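Local coordinates for genome polyprotein (Chicken sicinivirus JSY, PDB 6QWT) that is the 3D polymerase part of the viral polyprotein, an RNA-dependent RNA polymerase that probably copies the viral genome from an RNA template, at residues Pro68-Ala73 with Ser243-Leu248; Lys75-Arg80 with Asn308-Leu313; Leu313-Thr318 with Asp351-Gln356. One frame throughout, in Å; residues are numbered along the deposited sequence.

Contact 1: residues Pro68-Ala73 with Ser243-Leu248; sequences PSLIPA and SVVFKL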
loop_
_atom_site.group_PDB
_atom_site.type_symbol
_atom_site.label_atom_id
_atom_site.label_comp_id
_atom_site.label_asym_id
_atom_site.label_seq_id
_atom_site.Cartn_x
_atom_site.Cartn_y
_atom_site.Cartn_z
ATOM N N PRO A 68 11.325 25.282 1.184
ATOM C CA PRO A 68 10.637 26.444 0.590
ATOM C C PRO A 68 9.469 26.119 -0.328
ATOM O O PRO A 68 8.511 26.899 -0.382
ATOM C CB PRO A 68 11.766 27.146 -0.176
ATOM C CG PRO A 68 12.972 26.851 0.625
ATOM C CD PRO A 68 12.791 25.442 1.135
ATOM N N SER A 69 9.511 25.002 -1.051
ATOM C CA SER A 69 8.453 24.654 -1.989
ATOM C C SER A 69 7.396 23.736 -1.390
ATOM O O SER A 69 6.455 23.360 -2.096
ATOM C CB SER A 69 9.051 24.003 -3.240
ATOM O OG SER A 69 9.625 22.741 -2.941
ATOM N N LEU A 70 7.514 23.377 -0.106
ATOM C CA LEU A 70 6.604 22.391 0.475
ATOM C C LEU A 70 5.205 22.966 0.678
ATOM O O LEU A 70 4.213 22.377 0.231
ATOM C CB LEU A 70 7.168 21.861 1.796
ATOM C CG LEU A 70 6.277 20.832 2.502
ATOM C CD1 LEU A 70 5.902 19.689 1.557
ATOM C CD2 LEU A 70 6.949 20.296 3.758
ATOM N N ILE A 71 5.103 24.105 1.371
ATOM C CA ILE A 71 3.794 24.736 1.567
ATOM C C ILE A 71 3.121 25.074 0.242
ATOM O O ILE A 71 1.914 24.815 0.104
ATOM C CB ILE A 71 3.927 25.962 2.489
ATOM C CG1 ILE A 71 4.504 25.559 3.848
ATOM C CG2 ILE A 71 2.580 26.678 2.623
ATOM C CD1 ILE A 71 3.475 25.289 4.897
ATOM N N PRO A 72 3.807 25.658 -0.752
ATOM C CA PRO A 72 3.158 25.822 -2.064
ATOM C C PRO A 72 2.652 24.514 -2.652
ATOM O O PRO A 72 1.581 24.496 -3.273
ATOM C CB PRO A 72 4.268 26.446 -2.920
ATOM C CG PRO A 72 5.104 27.186 -1.946
ATOM C CD PRO A 72 5.120 26.332 -0.713
ATOM N N ALA A 73 3.389 23.412 -2.470
ATOM C CA ALA A 73 2.934 22.129 -2.998
ATOM C C ALA A 73 1.663 21.669 -2.302
ATOM O O ALA A 73 0.762 21.117 -2.942
ATOM C CB ALA A 73 4.033 21.076 -2.853
ATOM N N SER A 243 7.879 14.337 9.166
ATOM C CA SER A 243 6.722 14.712 9.971
ATOM C C SER A 243 6.000 15.919 9.388
ATOM O O SER A 243 4.766 15.993 9.430
ATOM C CB SER A 243 7.161 15.016 11.406
ATOM O OG SER A 243 7.291 13.829 12.161
ATOM N N VAL A 244 6.755 16.875 8.844
ATOM C CA VAL A 244 6.179 18.155 8.450
ATOM C C VAL A 244 5.131 17.981 7.356
ATOM O O VAL A 244 4.149 18.732 7.306
ATOM C CB VAL A 244 7.310 19.123 8.034
ATOM C CG1 VAL A 244 8.039 18.609 6.797
ATOM C CG2 VAL A 244 6.770 20.533 7.826
ATOM N N VAL A 245 5.296 16.983 6.484
ATOM C CA VAL A 245 4.317 16.769 5.419
ATOM C C VAL A 245 2.989 16.296 6.001
ATOM O O VAL A 245 1.918 16.811 5.649
ATOM C CB VAL A 245 4.863 15.778 4.374
ATOM C CG1 VAL A 245 3.841 15.559 3.270
ATOM C CG2 VAL A 245 6.172 16.284 3.790
ATOM N N PHE A 246 3.036 15.312 6.905
ATOM C CA PHE A 246 1.818 14.842 7.564
ATOM C C PHE A 246 1.154 15.958 8.358
ATOM O O PHE A 246 -0.074 16.096 8.344
ATOM C CB PHE A 246 2.137 13.666 8.487
ATOM C CG PHE A 246 2.100 12.332 7.807
ATOM C CD1 PHE A 246 0.935 11.874 7.218
ATOM C CD2 PHE A 246 3.230 11.531 7.763
ATOM C CE1 PHE A 246 0.896 10.643 6.590
ATOM C CE2 PHE A 246 3.196 10.296 7.140
ATOM C CZ PHE A 246 2.029 9.853 6.551
ATOM N N LYS A 247 1.955 16.755 9.071
ATOM C CA LYS A 247 1.406 17.848 9.868
ATOM C C LYS A 247 0.659 18.849 8.993
ATOM O O LYS A 247 -0.445 19.286 9.339
ATOM C CB LYS A 247 2.529 18.533 10.646
ATOM C CG LYS A 247 2.058 19.488 11.726
ATOM C CD LYS A 247 3.174 20.442 12.143
ATOM C CE LYS A 247 3.017 21.803 11.474
ATOM N NZ LYS A 247 4.325 22.430 11.120
ATOM N N LEU A 248 1.242 19.220 7.851
ATOM C CA LEU A 248 0.575 20.165 6.961
ATOM C C LEU A 248 -0.695 19.566 6.367
ATOM O O LEU A 248 -1.701 20.267 6.206
ATOM C CB LEU A 248 1.535 20.609 5.858
ATOM C CG LEU A 248 2.700 21.461 6.367
ATOM C CD1 LEU A 248 3.743 21.699 5.285
ATOM C CD2 LEU A 248 2.183 22.775 6.926
#
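L70 and I71 reach from the first turn of helix 70-81 to V244, V245 and L248 on the opening turns of helix 243-256. In the right-hand fold of picornaviral polymerases, the second helix follows the palm strand 230-235, whose chain carries the motif A sequence, so the contact joins a helix from early in the chain to the palm. No hydrogen bond spans the two segments, and what holds them is aliphatic packing, mostly between buried side chains, with I71 at the exposed margin.

The polar bonds lie within a segment or go to residues outside the two. Within the first, A73 N donates to S69 O, while S69 OG probably bonds to S314 O on the helix 298-316 side. At the start of the second helix, S243 N is bonded to D62 OD1.

The central packing belongs to L70. Its CG stands anti to the backbone N (chi1 179°), and both methyls meet the other helix. CD2 approaches V244 tip to tip, with L70 CD2 3.6 Å from V244 CG1. That CG1 lies between the backbone N and the carbonyl carbon of V244 (chi1 64°), a placement that branched valine adopts less readily in a helix. The other methyl meets V245 more loosely, L70 CD1 being 4.1 Å from V245 CG2. A leucine suits this place because its fork can serve two valines at once, and short valines fit the close approach, with the CA atoms of L70 and V245 7.8 Å apart. L248, one turn beyond V244, packs against both L70 and I71. L248 CD1 lies 3.8 Å from L70 CD2. The long arm of I71 meets L248 at about a right angle, where I71 CD1 sits tightly at 3.5 Å from L248 CD2.

Contact 2: residues Lys75-Arg80 with Asn308-Leu313; sequences KLYFSR and NNISLL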
loop_
_atom_site.group_PDB
_atom_site.type_symbol
_atom_site.label_atom_id
_atom_site.label_comp_id
_atom_site.label_asym_id
_atom_site.label_seq_id
_atom_site.Cartn_x
_atom_site.Cartn_y
_atom_site.Cartn_z
ATOM N N LYS A 75 -0.695 23.618 -1.019
ATOM C CA LYS A 75 -1.781 24.416 -1.577
ATOM C C LYS A 75 -2.127 23.969 -2.991
ATOM O O LYS A 75 -3.305 23.889 -3.353
ATOM C CB LYS A 75 -1.401 25.898 -1.561
ATOM C CG LYS A 75 -1.073 26.437 -0.178
ATOM C CD LYS A 75 -2.263 26.303 0.757
ATOM C CE LYS A 75 -1.927 26.784 2.156
ATOM N NZ LYS A 75 -3.121 26.734 3.044
ATOM N N LEU A 76 -1.112 23.665 -3.803
ATOM C CA LEU A 76 -1.359 23.245 -5.179
ATOM C C LEU A 76 -2.156 21.948 -5.225
ATOM O O LEU A 76 -3.133 21.831 -5.975
ATOM C CB LEU A 76 -0.033 23.089 -5.923
ATOM C CG LEU A 76 -0.151 22.682 -7.393
ATOM C CD1 LEU A 76 -1.005 23.686 -8.159
ATOM C CD2 LEU A 76 1.229 22.554 -8.014
ATOM N N TYR A 77 -1.757 20.958 -4.421
ATOM C CA TYR A 77 -2.443 19.669 -4.438
ATOM C C TYR A 77 -3.899 19.813 -4.002
ATOM O O TYR A 77 -4.812 19.350 -4.692
ATOM C CB TYR A 77 -1.702 18.672 -3.549
ATOM C CG TYR A 77 -2.442 17.369 -3.361
ATOM C CD1 TYR A 77 -2.563 16.464 -4.406
ATOM C CD2 TYR A 77 -3.030 17.049 -2.142
ATOM C CE1 TYR A 77 -3.243 15.277 -4.248
ATOM C CE2 TYR A 77 -3.716 15.859 -1.973
ATOM C CZ TYR A 77 -3.817 14.977 -3.032
ATOM O OH TYR A 77 -4.498 13.789 -2.887
ATOM N N PHE A 78 -4.136 20.469 -2.865
ATOM C CA PHE A 78 -5.505 20.632 -2.390
ATOM C C PHE A 78 -6.322 21.564 -3.271
ATOM O O PHE A 78 -7.553 21.457 -3.287
ATOM C CB PHE A 78 -5.507 21.136 -0.951
ATOM C CG PHE A 78 -5.276 20.052 0.058
ATOM C CD1 PHE A 78 -6.325 19.260 0.494
ATOM C CD2 PHE A 78 -4.006 19.812 0.554
ATOM C CE1 PHE A 78 -6.111 18.256 1.418
ATOM C CE2 PHE A 78 -3.784 18.812 1.475
ATOM C CZ PHE A 78 -4.839 18.035 1.911
ATOM N N SER A 79 -5.670 22.472 -4.001
ATOM C CA SER A 79 -6.391 23.296 -4.964
ATOM C C SER A 79 -6.982 22.436 -6.073
ATOM O O SER A 79 -8.152 22.591 -6.444
ATOM C CB SER A 79 -5.462 24.364 -5.544
ATOM O OG SER A 79 -6.102 25.096 -6.571
ATOM N N ARG A 80 -6.183 21.512 -6.610
ATOM C CA ARG A 80 -6.676 20.623 -7.654
ATOM C C ARG A 80 -7.707 19.643 -7.108
ATOM O O ARG A 80 -8.700 19.344 -7.783
ATOM C CB ARG A 80 -5.515 19.870 -8.297
ATOM C CG ARG A 80 -5.968 18.712 -9.166
ATOM C CD ARG A 80 -4.918 18.337 -10.185
ATOM N NE ARG A 80 -4.503 19.479 -10.994
ATOM C CZ ARG A 80 -3.699 19.387 -12.048
ATOM N NH1 ARG A 80 -3.229 18.202 -12.421
ATOM N NH2 ARG A 80 -3.364 20.475 -12.727
ATOM N N ASN A 308 2.762 11.468 -1.020
ATOM C CA ASN A 308 3.539 11.300 -2.241
ATOM C C ASN A 308 3.237 12.405 -3.248
ATOM O O ASN A 308 4.155 12.965 -3.858
ATOM C CB ASN A 308 3.249 9.925 -2.834
ATOM C CG ASN A 308 4.412 9.370 -3.610
ATOM O OD1 ASN A 308 5.287 10.113 -4.053
ATOM N ND2 ASN A 308 4.454 8.050 -3.744
ATOM N N ASN A 309 1.954 12.729 -3.438
ATOM C CA ASN A 309 1.587 13.806 -4.354
ATOM C C ASN A 309 2.233 15.121 -3.933
ATOM O O ASN A 309 2.832 15.823 -4.756
ATOM C CB ASN A 309 0.065 13.955 -4.413
ATOM C CG ASN A 309 -0.574 13.093 -5.494
ATOM O OD1 ASN A 309 -1.015 13.597 -6.532
ATOM N ND2 ASN A 309 -0.639 11.789 -5.247
ATOM N N ILE A 310 2.127 15.461 -2.642
ATOM C CA ILE A 310 2.682 16.717 -2.139
ATOM C C ILE A 310 4.191 16.757 -2.351
ATOM O O ILE A 310 4.749 17.765 -2.805
ATOM C CB ILE A 310 2.328 16.902 -0.651
ATOM C CG1 ILE A 310 0.814 16.820 -0.435
ATOM C CG2 ILE A 310 2.895 18.208 -0.121
ATOM C CD1 ILE A 310 0.101 18.111 -0.545
ATOM N N SER A 311 4.874 15.662 -2.016
ATOM C CA SER A 311 6.330 15.633 -2.117
ATOM C C SER A 311 6.787 15.805 -3.560
ATOM O O SER A 311 7.686 16.603 -3.847
ATOM C CB SER A 311 6.861 14.328 -1.524
ATOM O OG SER A 311 6.408 14.172 -0.192
ATOM N N LEU A 312 6.168 15.066 -4.489
ATOM C CA LEU A 312 6.518 15.197 -5.902
ATOM C C LEU A 312 6.278 16.614 -6.406
ATOM O O LEU A 312 7.128 17.186 -7.099
ATOM C CB LEU A 312 5.718 14.199 -6.737
ATOM C CG LEU A 312 6.056 12.720 -6.566
ATOM C CD1 LEU A 312 4.892 11.852 -7.032
ATOM C CD2 LEU A 312 7.337 12.367 -7.314
ATOM N N LEU A 313 5.124 17.194 -6.066
ATOM C CA LEU A 313 4.826 18.557 -6.490
ATOM C C LEU A 313 5.846 19.546 -5.932
ATOM O O LEU A 313 6.231 20.499 -6.616
ATOM C CB LEU A 313 3.408 18.937 -6.061
ATOM C CG LEU A 313 2.269 18.261 -6.835
ATOM C CD1 LEU A 313 0.962 18.314 -6.059
ATOM C CD2 LEU A 313 2.088 18.888 -8.205
#
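Y77 of helix 70-81 lies against I310 and L313, one turn apart on helix 298-316, the long helix that carries motif B in the polymerase palm. The short segments pass 9.5 Å apart at their axes, with chain directions 125° apart.

Y77 loses the most surface. Its CG stands anti to the backbone N (chi1 172°), and its CB is met by two methyls: I310 CD1 at 3.5 Å from Y77 CB and L313 CD1 at 3.7 Å from Y77 CB. I310 arrives at about a right angle and also touches the ring, I310 CD1 lying 3.7 Å from Y77 CD2. Farther out, N309 CB and OD1 lie against the CD1-CE1 side of the Y77 ring, with ring and amide planes 47° apart; N309 CB is 3.6 Å from Y77 CE1.

I310 suits its place because its CG1-CD1 arm carries CD1 to Y77, with a more distant touch on F78. L313 divides its fork, one methyl on Y77 and the other, CD2, 3.8 Å from L76 CD2.

Y77 OH bonds to Y204 O, and N309 ND2 to the carbonyls of G205 and S305. The interface therefore depends on apolar fit, while the tyrosine hydroxyl and the asparagine NH2 are satisfied by backbone oxygens beyond it.

Contact 3: residues Leu313-Thr318 with Asp351-Gln356; sequences LSAMLT and DFYHSQ
S314 is the first residue of segment 313-318 to meet F352, the phenylalanine that carries most of this contact from helix 346-356. The carbonyl oxygen S314 O is 3.6 Å from F352 CZ. The serine hydroxyl lies between the backbone N and the carbonyl carbon (chi1 79°), with S314 OG 3.8 Å from F352 CE2, and it is bonded to S311 O and W67 NE1.

At A315 the helices come closest, their CA atoms 6.1 Å apart at A315 and F352. A315 CA makes a CH-pi contact over one ring face, 3.9 Å from the F352 centroid and 26° off the normal, while Q356 CB, from F352's own helix, lies over the opposite face toward the rim. A315 CB stands 3.4 Å from F352 CD2; alanine suits this place, since its small side chain lets the ring lie against the backbone. Y353 touches the same methyl more distantly.

T318, the last residue of the segment, sets T318 CG2 3.6 Å from F352 CE1. Its OG1 donates to A315 O at 2.8 Å, satisfying the hydroxyl within its own turn.

The pairing of these helices, joined through the strand hairpin 327-340, is that of motifs B and D in the RRM-like beta-alpha-beta-beta-alpha-beta palm of RNA-dependent polymerases.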
loop_
_atom_site.group_PDB
_atom_site.type_symbol
_atom_site.label_atom_id
_atom_site.label_comp_id
_atom_site.label_asym_id
_atom_site.label_seq_id
_atom_site.Cartn_x
_atom_site.Cartn_y
_atom_site.Cartn_z
ATOM N N LEU A 313 5.124 17.194 -6.066
ATOM C CA LEU A 313 4.826 18.557 -6.490
ATOM C C LEU A 313 5.846 19.546 -5.932
ATOM O O LEU A 313 6.231 20.499 -6.616
ATOM C CB LEU A 313 3.408 18.937 -6.061
ATOM C CG LEU A 313 2.269 18.261 -6.835
ATOM C CD1 LEU A 313 0.962 18.314 -6.059
ATOM C CD2 LEU A 313 2.088 18.888 -8.205
ATOM N N SER A 314 6.310 19.329 -4.695
ATOM C CA SER A 314 7.305 20.235 -4.125
ATOM C C SER A 314 8.628 20.150 -4.878
ATOM O O SER A 314 9.406 21.112 -4.883
ATOM C CB SER A 314 7.510 19.940 -2.635
ATOM O OG SER A 314 8.351 18.816 -2.436
ATOM N N ALA A 315 8.897 19.011 -5.520
ATOM C CA ALA A 315 10.082 18.872 -6.358
ATOM C C ALA A 315 9.887 19.537 -7.716
ATOM O O ALA A 315 10.788 20.225 -8.212
ATOM C CB ALA A 315 10.422 17.391 -6.545
ATOM N N MET A 316 8.721 19.339 -8.329
ATOM C CA MET A 316 8.473 19.913 -9.645
ATOM C C MET A 316 8.334 21.431 -9.575
ATOM O O MET A 316 8.692 22.128 -10.532
ATOM C CB MET A 316 7.229 19.263 -10.259
ATOM C CG MET A 316 7.286 17.728 -10.265
ATOM S SD MET A 316 5.808 16.886 -10.901
ATOM C CE MET A 316 4.559 18.092 -10.517
ATOM N N LEU A 317 7.856 21.960 -8.445
ATOM C CA LEU A 317 7.699 23.402 -8.296
ATOM C C LEU A 317 9.028 24.146 -8.339
ATOM O O LEU A 317 9.038 25.353 -8.597
ATOM C CB LEU A 317 6.970 23.716 -6.988
ATOM C CG LEU A 317 5.446 23.626 -7.058
ATOM C CD1 LEU A 317 4.846 23.700 -5.664
ATOM C CD2 LEU A 317 4.887 24.720 -7.956
ATOM N N THR A 318 10.145 23.463 -8.087
ATOM C CA THR A 318 11.455 24.089 -8.187
ATOM C C THR A 318 12.016 24.077 -9.604
ATOM O O THR A 318 13.065 24.683 -9.843
ATOM C CB THR A 318 12.453 23.408 -7.241
ATOM O OG1 THR A 318 12.808 22.122 -7.759
ATOM C CG2 THR A 318 11.852 23.244 -5.849
ATOM N N ASP A 351 17.434 14.465 -7.707
ATOM C CA ASP A 351 18.451 15.384 -7.205
ATOM C C ASP A 351 17.862 16.368 -6.199
ATOM O O ASP A 351 18.512 16.706 -5.202
ATOM C CB ASP A 351 19.113 16.125 -8.368
ATOM C CG ASP A 351 19.912 15.201 -9.275
ATOM O OD1 ASP A 351 19.909 15.422 -10.505
ATOM O OD2 ASP A 351 20.542 14.252 -8.759
ATOM N N PHE A 352 16.637 16.843 -6.440
ATOM C CA PHE A 352 15.992 17.714 -5.462
ATOM C C PHE A 352 15.751 16.984 -4.147
ATOM O O PHE A 352 15.960 17.549 -3.067
ATOM C CB PHE A 352 14.669 18.257 -6.005
ATOM C CG PHE A 352 13.805 18.886 -4.944
ATOM C CD1 PHE A 352 13.998 20.208 -4.574
ATOM C CD2 PHE A 352 12.827 18.148 -4.295
ATOM C CE1 PHE A 352 13.220 20.787 -3.589
ATOM C CE2 PHE A 352 12.046 18.720 -3.308
ATOM C CZ PHE A 352 12.242 20.041 -2.953
ATOM N N TYR A 353 15.288 15.733 -4.222
ATOM C CA TYR A 353 15.042 14.952 -3.015
ATOM C C TYR A 353 16.317 14.779 -2.198
ATOM O O TYR A 353 16.285 14.842 -0.964
ATOM C CB TYR A 353 14.458 13.586 -3.383
ATOM C CG TYR A 353 12.953 13.564 -3.552
ATOM C CD1 TYR A 353 12.317 12.459 -4.106
ATOM C CD2 TYR A 353 12.169 14.642 -3.159
ATOM C CE1 TYR A 353 10.941 12.425 -4.262
ATOM C CE2 TYR A 353 10.791 14.620 -3.314
ATOM C CZ TYR A 353 10.182 13.507 -3.866
ATOM O OH TYR A 353 8.813 13.467 -4.025
ATOM N N HIS A 354 17.451 14.559 -2.872
ATOM C CA HIS A 354 18.708 14.348 -2.160
ATOM C C HIS A 354 19.137 15.590 -1.393
ATOM O O HIS A 354 19.746 15.478 -0.323
ATOM C CB HIS A 354 19.808 13.938 -3.139
ATOM C CG HIS A 354 19.581 12.608 -3.786
ATOM N ND1 HIS A 354 19.993 12.328 -5.071
ATOM C CD2 HIS A 354 18.988 11.481 -3.326
ATOM C CE1 HIS A 354 19.661 11.085 -5.377
ATOM N NE2 HIS A 354 19.050 10.550 -4.335
ATOM N N SER A 355 18.828 16.778 -1.913
ATOM C CA SER A 355 19.325 18.009 -1.317
ATOM C C SER A 355 18.383 18.614 -0.284
ATOM O O SER A 355 18.829 19.430 0.531
ATOM C CB SER A 355 19.610 19.043 -2.412
ATOM O OG SER A 355 18.405 19.587 -2.919
ATOM N N GLN A 356 17.099 18.244 -0.292
ATOM C CA GLN A 356 16.115 18.859 0.589
ATOM C C GLN A 356 15.347 17.876 1.459
ATOM O O GLN A 356 14.718 18.309 2.431
ATOM C CB GLN A 356 15.096 19.675 -0.224
ATOM C CG GLN A 356 15.690 20.850 -0.984
ATOM C CD GLN A 356 16.230 21.924 -0.063
ATOM O OE1 GLN A 356 15.572 22.327 0.898
ATOM N NE2 GLN A 356 17.441 22.391 -0.347
#

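How the contacts relate
From the N terminus, helix 70-81 comes first and supplies one segment to each of two contacts. Contact 1 closes a loop of 169 residues on the helix after the motif A strand; contact 2, leaving the same helix a little later, closes 227 residues on the motif B helix. Their segments alternate along the chain, so the two loops cross. Contact 3 follows in series, starting at L313, which it shares with contact 2, and closing 32 residues that hold the motif C hairpin. Helix 70-81 thus packs on two palm helices, and helix 298-316 links it to helix 346-356. A73 of contact 1 also touches residues of both other contacts, and S69 those of contact 3.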